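Local coordinates for glyoxylate-induced Protein (Pseudomonas aeruginosa, PDB 1SQ4), which is of unknown function but has two cupin beta barrels and may be a ureidoglycine aminohydrolase, the activity generally assigned to its family, at residues E98-S102 against T132-F138; P47-N51 against N78-P84; A223-N228 against C246-S252; E28-V32 against L227-V232; V151-F157 against D186-D190. One frame throughout, in Å; residues are numbered along the deposited sequence.

Interaction 1. Residues E98-S102 against T132-F138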
# COMPACT_ATOMS: atom_id res chain seq x y z
N GLU A 98 21.27 -20.21 30.06
CA GLU A 98 22.71 -20.13 30.20
C GLU A 98 23.05 -19.97 31.65
O GLU A 98 22.44 -19.17 32.36
CB GLU A 98 23.26 -18.96 29.42
CG GLU A 98 24.75 -18.98 29.21
CD GLU A 98 25.18 -17.81 28.37
OE1 GLU A 98 25.44 -16.74 28.94
OE2 GLU A 98 25.23 -17.95 27.12
N GLY A 99 24.05 -20.74 32.09
CA GLY A 99 24.47 -20.69 33.48
C GLY A 99 23.67 -21.62 34.37
O GLY A 99 22.92 -22.47 33.89
N GLU A 100 23.84 -21.47 35.68
CA GLU A 100 23.13 -22.30 36.64
C GLU A 100 22.36 -21.42 37.62
O GLU A 100 22.92 -20.52 38.23
CB GLU A 100 24.12 -23.17 37.41
CG GLU A 100 23.48 -24.06 38.47
CD GLU A 100 24.50 -24.54 39.49
OE1 GLU A 100 25.64 -24.90 39.08
OE2 GLU A 100 24.17 -24.57 40.71
N LEU A 101 21.07 -21.69 37.74
CA LEU A 101 20.21 -20.94 38.64
C LEU A 101 19.85 -21.81 39.83
O LEU A 101 19.68 -23.02 39.70
CB LEU A 101 18.94 -20.48 37.91
CG LEU A 101 17.99 -19.48 38.59
CD1 LEU A 101 18.74 -18.22 38.95
CD2 LEU A 101 16.84 -19.14 37.65
N SER A 102 19.73 -21.18 40.99
CA SER A 102 19.37 -21.88 42.21
C SER A 102 17.97 -21.42 42.60
O SER A 102 17.77 -20.26 42.96
CB SER A 102 20.37 -21.56 43.32
OG SER A 102 20.07 -22.24 44.51
N THR A 132 26.79 -19.34 41.58
CA THR A 132 28.03 -19.63 40.86
C THR A 132 28.86 -18.37 40.65
O THR A 132 28.44 -17.27 41.01
CB THR A 132 27.79 -20.25 39.47
OG1 THR A 132 27.43 -19.22 38.54
CG2 THR A 132 26.68 -21.30 39.51
N GLY A 133 30.03 -18.54 40.05
CA GLY A 133 30.90 -17.41 39.79
C GLY A 133 30.68 -16.88 38.39
O GLY A 133 31.31 -15.91 37.97
N GLN A 134 29.78 -17.53 37.66
CA GLN A 134 29.46 -17.12 36.30
C GLN A 134 28.02 -16.59 36.21
O GLN A 134 27.15 -16.98 36.99
CB GLN A 134 29.62 -18.31 35.36
CG GLN A 134 30.66 -18.07 34.30
CD GLN A 134 32.05 -18.06 34.88
OE1 GLN A 134 32.97 -17.46 34.30
NE2 GLN A 134 32.22 -18.74 36.02
N HIS A 135 27.78 -15.70 35.25
CA HIS A 135 26.45 -15.15 35.09
C HIS A 135 25.47 -16.23 34.70
O HIS A 135 25.85 -17.31 34.24
CB HIS A 135 26.42 -14.06 34.03
CG HIS A 135 27.17 -12.83 34.41
ND1 HIS A 135 26.84 -11.58 33.92
CD2 HIS A 135 28.23 -12.65 35.22
CE1 HIS A 135 27.67 -10.68 34.42
NE2 HIS A 135 28.52 -11.30 35.21
N THR A 136 24.20 -15.95 34.90
CA THR A 136 23.16 -16.90 34.56
C THR A 136 22.06 -16.16 33.82
O THR A 136 21.80 -14.99 34.07
CB THR A 136 22.61 -17.58 35.83
OG1 THR A 136 23.69 -18.17 36.54
CG2 THR A 136 21.60 -18.65 35.47
N ARG A 137 21.40 -16.85 32.90
CA ARG A 137 20.35 -16.20 32.14
C ARG A 137 19.16 -17.11 31.97
O ARG A 137 19.29 -18.27 31.56
CB ARG A 137 20.90 -15.75 30.79
CG ARG A 137 22.15 -14.87 30.91
CD ARG A 137 22.60 -14.37 29.55
NE ARG A 137 23.51 -13.25 29.68
CZ ARG A 137 24.79 -13.36 30.03
NH1 ARG A 137 25.30 -14.56 30.29
NH2 ARG A 137 25.53 -12.28 30.17
N PHE A 138 17.98 -16.59 32.29
CA PHE A 138 16.76 -17.38 32.16
C PHE A 138 15.57 -16.56 31.69
O PHE A 138 15.58 -15.34 31.76
CB PHE A 138 16.40 -18.05 33.49
CG PHE A 138 16.09 -17.07 34.61
CD1 PHE A 138 17.11 -16.42 35.28
CD2 PHE A 138 14.78 -16.87 35.03
CE1 PHE A 138 16.84 -15.59 36.35
CE2 PHE A 138 14.49 -16.03 36.09
CZ PHE A 138 15.52 -15.40 36.76
O HOH W 1 25.91 -19.55 36.18
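Leu-101 lays its CD2 methyl over the face of the Phe-138 ring, 3.7 Å from the ring centroid and 13° off the ring normal, a CH-pi contact in which Leu-101 CD2 comes within 3.6 Å of Phe-138 CD1. Leu-75 of strand 69-76 touches both side chains and extends this apolar patch. On the other side of Gly-99, Glu-98 and Arg-137 form an antiparallel hydrogen-bonded pair: Arg-137 N reaches Glu-98 O at 2.6 Å and Glu-98 N reaches Arg-137 O at 3.2 Å. Their side chains share one face of the sheet and meet in a salt bridge, Glu-98 OE1 to Arg-137 NH1 at 2.6 Å; His-10 is also hydrogen-bonded to Glu-98 OE1. Past this pair the chain bends at Gly-99, whose positive phi (87°) and closeness to His-135 O leave no room for a CB. The gap that opens holds a water, bonded to Glu-100 N (2.9 Å), His-135 O (3.0 Å), Thr-132 OG1 (2.8 Å) and Thr-136 OG1 (2.6 Å). Thr-132 OG1 also accepts from Gln-134 N at 3.0 Å, an ST turn just before strand 136-144. Strands 90-98 and 136-144 belong to one sheet and strands 101-105 and 126-129 to another, so both segments cross between sheets here, as in the antiparallel beta barrel of the cupin fold, where the chain passes between two facing sheets.

Interaction 2. Residues P47-N51 against N78-P84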
# COMPACT_ATOMS: atom_id res chain seq x y z
N PRO A 47 12.11 -4.29 41.88
CA PRO A 47 12.43 -4.07 43.29
C PRO A 47 12.86 -5.35 43.94
O PRO A 47 12.40 -6.43 43.57
CB PRO A 47 11.10 -3.61 43.88
CG PRO A 47 10.49 -2.87 42.77
CD PRO A 47 10.77 -3.78 41.57
N PHE A 48 13.75 -5.22 44.91
CA PHE A 48 14.20 -6.38 45.65
C PHE A 48 15.07 -7.35 44.85
O PHE A 48 15.16 -8.53 45.18
CB PHE A 48 12.97 -7.10 46.21
CG PHE A 48 11.99 -6.17 46.91
CD1 PHE A 48 12.40 -5.37 47.98
CD2 PHE A 48 10.65 -6.11 46.51
CE1 PHE A 48 11.50 -4.54 48.64
CE2 PHE A 48 9.74 -5.27 47.17
CZ PHE A 48 10.17 -4.48 48.24
N TRP A 49 15.72 -6.87 43.79
CA TRP A 49 16.59 -7.76 43.03
C TRP A 49 18.03 -7.28 43.05
O TRP A 49 18.31 -6.13 42.71
CB TRP A 49 16.10 -7.91 41.58
CG TRP A 49 14.89 -8.80 41.41
CD1 TRP A 49 13.58 -8.46 41.64
CD2 TRP A 49 14.88 -10.16 40.96
NE1 TRP A 49 12.76 -9.53 41.35
CE2 TRP A 49 13.53 -10.59 40.94
CE3 TRP A 49 15.87 -11.06 40.57
CZ2 TRP A 49 13.15 -11.88 40.55
CZ3 TRP A 49 15.50 -12.35 40.18
CH2 TRP A 49 14.14 -12.74 40.17
N ASP A 50 18.93 -8.16 43.46
CA ASP A 50 20.36 -7.84 43.53
C ASP A 50 21.06 -8.33 42.28
O ASP A 50 20.85 -9.46 41.83
CB ASP A 50 21.01 -8.50 44.74
CG ASP A 50 20.13 -8.45 45.97
OD1 ASP A 50 19.81 -7.32 46.42
OD2 ASP A 50 19.76 -9.53 46.48
N ASN A 51 21.91 -7.47 41.74
CA ASN A 51 22.70 -7.76 40.55
C ASN A 51 21.88 -8.35 39.42
O ASN A 51 22.25 -9.37 38.84
CB ASN A 51 23.86 -8.69 40.91
CG ASN A 51 24.73 -8.12 42.01
OD1 ASN A 51 25.06 -6.93 41.99
ND2 ASN A 51 25.10 -8.95 42.98
N ASN A 78 26.04 -14.01 42.59
CA ASN A 78 25.42 -13.62 43.85
C ASN A 78 24.13 -12.84 43.63
O ASN A 78 23.54 -12.33 44.58
CB ASN A 78 26.42 -12.79 44.67
CG ASN A 78 26.04 -12.68 46.12
OD1 ASN A 78 25.95 -13.69 46.83
ND2 ASN A 78 25.81 -11.45 46.59
N GLY A 79 23.67 -12.78 42.38
CA GLY A 79 22.44 -12.07 42.08
C GLY A 79 21.19 -12.88 42.33
O GLY A 79 21.25 -14.10 42.50
N GLY A 80 20.04 -12.20 42.35
CA GLY A 80 18.77 -12.88 42.59
C GLY A 80 17.85 -12.10 43.51
O GLY A 80 17.94 -10.87 43.58
N SER A 81 16.97 -12.80 44.23
CA SER A 81 16.02 -12.15 45.14
C SER A 81 15.27 -13.07 46.12
O SER A 81 15.00 -14.24 45.82
CB SER A 81 14.98 -11.40 44.31
OG SER A 81 13.89 -11.00 45.12
N ASP A 82 14.90 -12.55 47.29
CA ASP A 82 14.15 -13.35 48.25
C ASP A 82 12.68 -13.01 48.24
O ASP A 82 11.88 -13.60 48.97
CB ASP A 82 14.73 -13.19 49.65
CG ASP A 82 16.12 -13.76 49.76
OD1 ASP A 82 16.31 -14.92 49.31
OD2 ASP A 82 17.02 -13.06 50.28
N LYS A 83 12.32 -12.05 47.39
CA LYS A 83 10.94 -11.62 47.22
C LYS A 83 10.82 -11.32 45.74
O LYS A 83 10.53 -10.20 45.34
CB LYS A 83 10.68 -10.35 48.04
CG LYS A 83 10.80 -10.57 49.54
CD LYS A 83 11.06 -9.27 50.32
CE LYS A 83 9.84 -8.35 50.37
NZ LYS A 83 10.12 -7.11 51.16
N PRO A 84 11.02 -12.35 44.90
CA PRO A 84 10.96 -12.24 43.44
C PRO A 84 9.62 -11.78 42.86
O PRO A 84 9.58 -10.89 42.01
CB PRO A 84 11.34 -13.64 42.98
CG PRO A 84 10.73 -14.49 44.05
CD PRO A 84 11.06 -13.76 45.32
O HOH W 2 26.85 -8.82 45.76
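A single antiparallel bridge followed by an ST turn joins the loop 47-51 to the edge of the smaller sheet in the N-terminal cupin barrel. Asp-50 and Gly-80 are a hydrogen-bonded pair, with Asp-50 N to Gly-80 O and Gly-80 N to Asp-50 O both 2.9 Å. The two glycines have separate reasons: a CB on Gly-79 would clash with Asp-50 O and Asn-51 O, whereas at Gly-80 the backbone angles (138°, -152°) would press a CB against the carbonyl O of Gly-79. Ser-81 OG then works twice, donating to Phe-48 O at 2.8 Å and accepting from Lys-83 N at 3.0 Å, which makes the ST turn. The Ser-81 CB sits 3.7 Å above the centroid of the Trp-49 five-membered ring, a CH-pi contact, while Trp-49 CZ2 packs on Pro-84 CB at 3.5 Å. Farther out, Lys-83 NZ stands over the Phe-48 ring, 4.1 Å from its centroid, as a cation-pi pair. At the other end a water links Asn-51 ND2 (3.3 Å) to Asn-78 ND2 (2.9 Å). Strand 79-81 lies beside strand 126-129, whose Arg-129 forms a salt bridge with Asp-50; Trp-49 rests on Val-128 and Leu-75, and Phe-48 packs on Asp-149 of a neighbouring subunit.

Interaction 3. Residues A223-N228 against C246-S252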
# COMPACT_ATOMS: atom_id res chain seq x y z
N ALA A 223 15.36 -20.34 10.16
CA ALA A 223 14.36 -20.88 9.24
C ALA A 223 13.61 -19.76 8.55
O ALA A 223 13.74 -18.59 8.91
CB ALA A 223 13.40 -21.77 10.00
N VAL A 224 12.87 -20.12 7.52
CA VAL A 224 12.06 -19.16 6.80
C VAL A 224 10.66 -19.48 7.27
O VAL A 224 10.10 -20.52 6.92
CB VAL A 224 12.16 -19.35 5.27
CG1 VAL A 224 11.31 -18.30 4.55
CG2 VAL A 224 13.61 -19.23 4.84
N TYR A 225 10.11 -18.60 8.10
CA TYR A 225 8.79 -18.81 8.66
C TYR A 225 7.81 -17.96 7.90
O TYR A 225 8.12 -16.85 7.47
CB TYR A 225 8.77 -18.38 10.13
CG TYR A 225 7.80 -19.13 11.02
CD1 TYR A 225 8.12 -20.39 11.51
CD2 TYR A 225 6.60 -18.55 11.41
CE1 TYR A 225 7.28 -21.05 12.39
CE2 TYR A 225 5.74 -19.21 12.29
CZ TYR A 225 6.09 -20.46 12.78
OH TYR A 225 5.27 -21.11 13.65
N ARG A 226 6.61 -18.48 7.73
CA ARG A 226 5.57 -17.78 7.02
C ARG A 226 4.53 -17.28 8.02
O ARG A 226 3.83 -18.08 8.64
CB ARG A 226 4.94 -18.74 6.02
CG ARG A 226 3.73 -18.23 5.28
CD ARG A 226 4.12 -17.18 4.28
NE ARG A 226 3.03 -16.84 3.37
CZ ARG A 226 2.56 -17.65 2.42
NH1 ARG A 226 3.08 -18.86 2.25
NH2 ARG A 226 1.57 -17.24 1.63
N LEU A 227 4.44 -15.97 8.20
CA LEU A 227 3.44 -15.39 9.11
C LEU A 227 2.42 -14.67 8.24
O LEU A 227 2.70 -13.62 7.68
CB LEU A 227 4.09 -14.40 10.07
CG LEU A 227 5.19 -14.98 10.98
CD1 LEU A 227 6.11 -13.88 11.46
CD2 LEU A 227 4.55 -15.72 12.15
N ASN A 228 1.24 -15.26 8.11
CA ASN A 228 0.18 -14.67 7.31
C ASN A 228 0.61 -14.11 5.95
O ASN A 228 0.80 -12.91 5.81
CB ASN A 228 -0.49 -13.55 8.12
CG ASN A 228 -1.57 -12.83 7.34
OD1 ASN A 228 -2.44 -13.46 6.73
ND2 ASN A 228 -1.54 -11.51 7.36
N CYS A 246 -3.81 -16.20 12.79
CA CYS A 246 -2.71 -15.85 11.90
C CYS A 246 -2.08 -17.13 11.33
O CYS A 246 -1.58 -17.97 12.07
CB CYS A 246 -1.65 -15.07 12.67
SG CYS A 246 -0.24 -14.59 11.64
N PRO A 247 -2.11 -17.30 10.00
CA PRO A 247 -1.53 -18.51 9.41
C PRO A 247 -0.04 -18.67 9.75
O PRO A 247 0.69 -17.69 9.84
CB PRO A 247 -1.77 -18.31 7.91
CG PRO A 247 -3.01 -17.48 7.88
CD PRO A 247 -2.75 -16.47 8.96
N GLN A 248 0.39 -19.91 9.93
CA GLN A 248 1.78 -20.20 10.26
C GLN A 248 2.34 -21.36 9.46
O GLN A 248 1.86 -22.49 9.55
CB GLN A 248 1.90 -20.56 11.74
CG GLN A 248 1.22 -19.60 12.69
CD GLN A 248 1.46 -19.99 14.12
OE1 GLN A 248 2.61 -20.10 14.55
NE2 GLN A 248 0.39 -20.22 14.88
N ALA A 249 3.36 -21.08 8.67
CA ALA A 249 4.00 -22.10 7.85
C ALA A 249 5.48 -22.00 8.14
O ALA A 249 6.02 -20.91 8.35
CB ALA A 249 3.74 -21.85 6.39
N CYS A 250 6.15 -23.14 8.14
CA CYS A 250 7.56 -23.11 8.44
C CYS A 250 8.40 -23.78 7.38
O CYS A 250 7.98 -24.74 6.76
CB CYS A 250 7.81 -23.76 9.80
SG CYS A 250 9.53 -23.68 10.28
N TYR A 251 9.61 -23.26 7.19
CA TYR A 251 10.51 -23.82 6.20
C TYR A 251 11.88 -23.92 6.86
O TYR A 251 12.77 -23.13 6.58
CB TYR A 251 10.59 -22.89 4.98
CG TYR A 251 10.78 -23.59 3.65
CD1 TYR A 251 9.69 -23.90 2.83
CD2 TYR A 251 12.06 -23.95 3.22
CE1 TYR A 251 9.87 -24.54 1.59
CE2 TYR A 251 12.26 -24.60 2.00
CZ TYR A 251 11.17 -24.89 1.18
OH TYR A 251 11.38 -25.57 -0.01
N SER A 252 12.04 -24.89 7.75
CA SER A 252 13.31 -25.06 8.44
C SER A 252 14.26 -25.88 7.58
O SER A 252 14.13 -27.10 7.47
CB SER A 252 13.10 -25.78 9.76
OG SER A 252 12.62 -27.08 9.53
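The two antiparallel strands, with axes 4.5 Å apart at 166°, in places set a large residue beside a small one. Ala-249 leaves a hollow that the base of Arg-226 fills, Arg-226 CB to Ala-249 CB being 3.4 Å, before the rest of the arginine turns off. Val-224 and Tyr-251 project from the same face and touch at their CB atoms, 3.9 Å apart. On the opposite face the Tyr-225 ring reaches across toward the partner strand: Ala-249 O lies over the ring, Cys-250 SG sits obliquely beside it, 3.8 Å from Tyr-225 CD1, and at its rim Tyr-225 OH donates to Gln-248 OE1 at 3.0 Å, the same hydroxyl being bonded to Tyr-260. At the ends, Ala-223 CB nestles against Ser-252 CA (3.6 Å) and Asn-228 CB against Cys-246 SG (3.7 Å). Backbone bonds hold the register, among them Arg-226 N to Ala-249 O at 2.6 Å, Ala-249 N to Arg-226 O at 3.0 Å and Asn-228 N to Pro-247 O at 3.0 Å; Tyr-251 N to Val-224 O (2.8 Å) is weak. Strand 248-251 lies between strands 203-204 and 222-227, and 222-227 is flanked in turn by 230-235. Tyr-225 and Gln-248 face strand 212-220 of the larger sheet at Leu-216, whereas Val-224 and Tyr-251 pack on Tyr-251 and Val-224 of a neighbouring subunit.

Interaction 4. Residues E28-V32 against L227-V232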
# COMPACT_ATOMS: atom_id res chain seq x y z
N GLU A 28 -0.95 -6.22 11.11
CA GLU A 28 -2.21 -6.34 11.80
C GLU A 28 -2.47 -7.76 12.26
O GLU A 28 -3.47 -8.04 12.92
CB GLU A 28 -3.35 -5.83 10.92
CG GLU A 28 -3.49 -6.56 9.58
CD GLU A 28 -2.25 -6.50 8.68
OE1 GLU A 28 -1.61 -5.42 8.57
OE2 GLU A 28 -1.93 -7.54 8.05
N ALA A 29 -1.53 -8.65 11.94
CA ALA A 29 -1.66 -10.05 12.29
C ALA A 29 -0.47 -10.57 13.07
O ALA A 29 -0.54 -11.59 13.76
CB ALA A 29 -1.82 -10.87 11.02
N TYR A 30 0.65 -9.87 12.97
CA TYR A 30 1.82 -10.34 13.67
C TYR A 30 2.86 -9.25 13.89
O TYR A 30 2.73 -8.12 13.39
CB TYR A 30 2.44 -11.51 12.90
CG TYR A 30 2.95 -11.12 11.55
CD1 TYR A 30 2.09 -11.03 10.45
CD2 TYR A 30 4.29 -10.81 11.36
CE1 TYR A 30 2.56 -10.63 9.21
CE2 TYR A 30 4.78 -10.42 10.13
CZ TYR A 30 3.91 -10.33 9.06
OH TYR A 30 4.39 -9.93 7.83
N ALA A 31 3.88 -9.61 14.65
CA ALA A 31 5.00 -8.73 14.98
C ALA A 31 6.26 -9.57 15.12
O ALA A 31 6.26 -10.57 15.83
CB ALA A 31 4.71 -8.01 16.28
N VAL A 32 7.32 -9.18 14.43
CA VAL A 32 8.60 -9.88 14.53
C VAL A 32 9.58 -8.96 15.21
O VAL A 32 9.74 -7.81 14.80
CB VAL A 32 9.22 -10.21 13.17
CG1 VAL A 32 10.47 -11.02 13.39
CG2 VAL A 32 8.24 -10.93 12.27
N LEU A 227 4.44 -15.97 8.20
CA LEU A 227 3.44 -15.39 9.11
C LEU A 227 2.42 -14.67 8.24
O LEU A 227 2.70 -13.62 7.68
CB LEU A 227 4.09 -14.40 10.07
CG LEU A 227 5.19 -14.98 10.98
CD1 LEU A 227 6.11 -13.88 11.46
CD2 LEU A 227 4.55 -15.72 12.15
N ASN A 228 1.24 -15.26 8.11
CA ASN A 228 0.18 -14.67 7.31
C ASN A 228 0.61 -14.11 5.95
O ASN A 228 0.80 -12.91 5.81
CB ASN A 228 -0.49 -13.55 8.12
CG ASN A 228 -1.57 -12.83 7.34
OD1 ASN A 228 -2.44 -13.46 6.73
ND2 ASN A 228 -1.54 -11.51 7.36
N GLN A 229 0.77 -14.96 4.94
CA GLN A 229 1.13 -14.45 3.62
C GLN A 229 2.51 -13.79 3.51
O GLN A 229 2.89 -13.31 2.44
CB GLN A 229 0.07 -13.44 3.15
CG GLN A 229 -1.28 -14.06 2.91
CD GLN A 229 -1.26 -15.01 1.73
OE1 GLN A 229 -1.33 -14.58 0.56
NE2 GLN A 229 -1.14 -16.30 2.01
N ASP A 230 3.26 -13.76 4.61
CA ASP A 230 4.59 -13.14 4.60
C ASP A 230 5.70 -14.05 5.09
O ASP A 230 5.69 -14.48 6.24
CB ASP A 230 4.57 -11.87 5.45
CG ASP A 230 3.81 -10.74 4.81
OD1 ASP A 230 3.40 -9.81 5.53
OD2 ASP A 230 3.63 -10.76 3.58
N TRP A 231 6.66 -14.36 4.23
CA TRP A 231 7.78 -15.19 4.64
C TRP A 231 8.86 -14.31 5.26
O TRP A 231 9.23 -13.27 4.69
CB TRP A 231 8.36 -15.95 3.46
CG TRP A 231 7.47 -17.02 2.88
CD1 TRP A 231 6.63 -16.89 1.81
CD2 TRP A 231 7.38 -18.39 3.30
NE1 TRP A 231 6.03 -18.10 1.53
CE2 TRP A 231 6.47 -19.03 2.43
CE3 TRP A 231 7.98 -19.13 4.32
CZ2 TRP A 231 6.15 -20.39 2.56
CZ3 TRP A 231 7.67 -20.47 4.45
CH2 TRP A 231 6.76 -21.09 3.57
N VAL A 232 9.36 -14.71 6.42
CA VAL A 232 10.41 -13.95 7.08
C VAL A 232 11.48 -14.88 7.68
O VAL A 232 11.17 -15.91 8.26
CB VAL A 232 9.83 -13.01 8.20
CG1 VAL A 232 8.90 -11.98 7.57
CG2 VAL A 232 9.08 -13.79 9.25
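Within the C-terminal cupin barrel, this contact packs strand 30-33 of the large sheet against a beta hairpin of the smaller one. No backbone bond joins the segments; CA atoms stay far apart, 7.0 Å between Tyr-30 and Leu-227 and 8.7 Å between Val-32 and Val-232, a spacing that side chains fill. The hairpin itself is closed by Leu-227 N to Asp-230 O (2.8 Å) and Asp-230 N to Leu-227 O (3.1 Å), with Asn-228 and Gln-229, both at positive phi, in the turn. Apolar contacts make up most of the interface. Leu-227 CB lies over the Tyr-30 ring, 3.7 Å from its centroid and 10° off the normal, a CH-pi contact, and Leu-227 CD1 touches both Tyr-30 CD2 (3.6 Å) and Val-32 CG2 (3.7 Å). Val-32 CG2 also meets Val-232 CG2 at 4.2 Å. Nearer the turn, Ala-29 CB makes a van der Waals contact with the amide of Asn-228, 3.7 Å from ND2. Here Phe-26 and Ala-24 of a neighbouring subunit pack on Ala-29 and Asn-228, respectively. One polar link spans the gap. Tyr-30 reaches past Leu-227 to the far arm of the hairpin, where its OH donates a hydrogen bond to Asp-230 OD1 at only 2.5 Å.

Interaction 5. Residues V151-F157 against D186-D190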
# COMPACT_ATOMS: atom_id res chain seq x y z
N VAL A 151 -11.77 -26.93 40.51
CA VAL A 151 -10.48 -27.31 40.00
C VAL A 151 -9.42 -26.75 40.92
O VAL A 151 -9.37 -25.55 41.17
CB VAL A 151 -10.27 -26.78 38.59
CG1 VAL A 151 -8.93 -27.25 38.06
CG2 VAL A 151 -11.40 -27.27 37.70
N PRO A 152 -8.57 -27.63 41.47
CA PRO A 152 -7.50 -27.22 42.38
C PRO A 152 -6.32 -26.59 41.65
O PRO A 152 -6.08 -26.88 40.48
CB PRO A 152 -7.12 -28.53 43.05
CG PRO A 152 -7.36 -29.54 41.96
CD PRO A 152 -8.68 -29.10 41.42
N LEU A 153 -5.60 -25.73 42.35
CA LEU A 153 -4.43 -25.06 41.77
C LEU A 153 -3.41 -26.07 41.29
O LEU A 153 -3.27 -27.16 41.86
CB LEU A 153 -3.75 -24.19 42.80
CG LEU A 153 -4.54 -23.05 43.42
CD1 LEU A 153 -3.84 -22.65 44.69
CD2 LEU A 153 -4.64 -21.88 42.45
N PRO A 154 -2.66 -25.72 40.24
CA PRO A 154 -1.64 -26.62 39.71
C PRO A 154 -0.47 -26.71 40.67
O PRO A 154 -0.14 -25.73 41.34
CB PRO A 154 -1.28 -25.98 38.38
CG PRO A 154 -1.47 -24.53 38.66
CD PRO A 154 -2.76 -24.50 39.44
N GLU A 155 0.13 -27.89 40.75
CA GLU A 155 1.27 -28.08 41.65
C GLU A 155 2.57 -27.81 40.92
O GLU A 155 2.70 -28.10 39.74
CB GLU A 155 1.26 -29.51 42.21
CG GLU A 155 0.35 -29.67 43.43
CD GLU A 155 -0.08 -31.12 43.66
OE1 GLU A 155 -0.56 -31.76 42.69
OE2 GLU A 155 0.05 -31.61 44.80
N ALA A 156 3.52 -27.23 41.65
CA ALA A 156 4.83 -26.89 41.11
C ALA A 156 5.59 -28.14 40.72
O ALA A 156 5.20 -29.25 41.04
CB ALA A 156 5.63 -26.11 42.12
N PHE A 157 6.69 -27.93 40.02
CA PHE A 157 7.55 -29.02 39.61
C PHE A 157 8.73 -28.43 38.85
O PHE A 157 8.65 -27.32 38.32
CB PHE A 157 6.76 -30.03 38.77
CG PHE A 157 6.18 -29.47 37.50
CD1 PHE A 157 6.97 -29.37 36.37
CD2 PHE A 157 4.86 -29.04 37.45
CE1 PHE A 157 6.46 -28.85 35.20
CE2 PHE A 157 4.33 -28.51 36.28
CZ PHE A 157 5.14 -28.41 35.15
N ASP A 186 -4.77 -32.12 31.97
CA ASP A 186 -4.70 -31.51 33.29
C ASP A 186 -5.35 -30.13 33.27
O ASP A 186 -4.71 -29.12 32.96
CB ASP A 186 -3.24 -31.40 33.74
CG ASP A 186 -3.11 -31.01 35.20
OD1 ASP A 186 -1.97 -30.95 35.70
OD2 ASP A 186 -4.15 -30.75 35.85
N MSE A 187 -6.63 -30.10 33.61
CA MSE A 187 -7.40 -28.88 33.61
C MSE A 187 -7.01 -27.88 34.67
O MSE A 187 -7.57 -26.79 34.74
CB MSE A 187 -8.89 -29.23 33.72
CG MSE A 187 -9.73 -28.63 32.61
SE MSE A 187 -9.09 -29.08 30.82
CE MSE A 187 -10.47 -30.37 30.38
N ARG A 188 -6.04 -28.23 35.51
CA ARG A 188 -5.59 -27.33 36.56
C ARG A 188 -4.72 -26.23 35.96
O ARG A 188 -4.66 -25.12 36.47
CB ARG A 188 -4.81 -28.10 37.61
CG ARG A 188 -5.66 -29.07 38.42
CD ARG A 188 -4.81 -29.74 39.49
NE ARG A 188 -3.76 -30.56 38.89
CZ ARG A 188 -2.67 -30.98 39.52
NH1 ARG A 188 -2.47 -30.67 40.79
NH2 ARG A 188 -1.78 -31.72 38.86
N HIS A 189 -4.03 -26.55 34.86
CA HIS A 189 -3.19 -25.57 34.20
C HIS A 189 -3.97 -24.78 33.20
O HIS A 189 -4.72 -25.34 32.40
CB HIS A 189 -2.03 -26.22 33.47
CG HIS A 189 -0.85 -26.47 34.33
ND1 HIS A 189 -0.64 -27.67 34.97
CD2 HIS A 189 0.16 -25.66 34.72
CE1 HIS A 189 0.45 -27.59 35.71
NE2 HIS A 189 0.95 -26.38 35.57
N ASP A 190 -3.79 -23.46 33.24
CA ASP A 190 -4.48 -22.59 32.31
C ASP A 190 -3.52 -21.99 31.30
O ASP A 190 -3.85 -21.05 30.58
CB ASP A 190 -5.24 -21.50 33.09
CG ASP A 190 -4.33 -20.48 33.75
OD1 ASP A 190 -3.14 -20.77 33.98
OD2 ASP A 190 -4.83 -19.38 34.06
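Two loop segments, the first running into strand 157-160, are joined at this contact by one arginine held between two acids. Arg-188 NH1 forms a salt bridge with Glu-155 OE1 at 2.9 Å, while on its own segment Arg-188 NE bonds Asp-186 OD2 at 3.1 Å and Arg-188 NH2 bonds Asp-186 OD1 at 3.3 Å. The guanidinium has Glu-155 OE1 at its edge. Its aliphatic stem is packed as well, with Arg-188 CG 3.0 Å from Pro-152 O and 3.8 Å from Val-151 CG1. Pro-154 packs against two side chains: its CA lies over one face of the Arg-188 guanidinium and its CB over the His-189 ring, 3.6 Å from the centroid and 15° off the normal, a CH-pi contact. Phe-157 CE2 comes to 4.0 Å from His-189 CE1. Phe-119 of strand 116-120 meets the His-189 ring edge-to-face, and Phe-48 of a neighbouring subunit packs on Val-151. Asp-186 also fixes the backbone that presents the arginine: its OD2 accepts from Arg-188 N at 3.2 Å, and His-189 N bonds Asp-186 O at 3.3 Å. The arrangement is thus an Asx turn combined with a type I beta turn, tying together two connecting loops of a double-barrelled cupin.

How the interactions relate
From the N terminus, interaction 4 opens first, at 28-32, and closes only at 227-232, bringing an early strand into the C-terminal barrel. Interactions 2, 1 and 5 follow in series, all nested inside that long loop: 2 and 1 close loops in the N-terminal barrel with centres 14 Å apart, and 5 joins the loop before strand 157-160 to the one leading into strand 191-198. Interaction 3 opens on the stretch where interaction 4 ends and closes at 246-252, joining neighbouring strands of the smaller C-terminal sheet; the two share Leu-227 and Asn-228 and touch through strands 222-227 and 230-235. Interactions 1 and 2 lie across the chain's centre from 3 and 4.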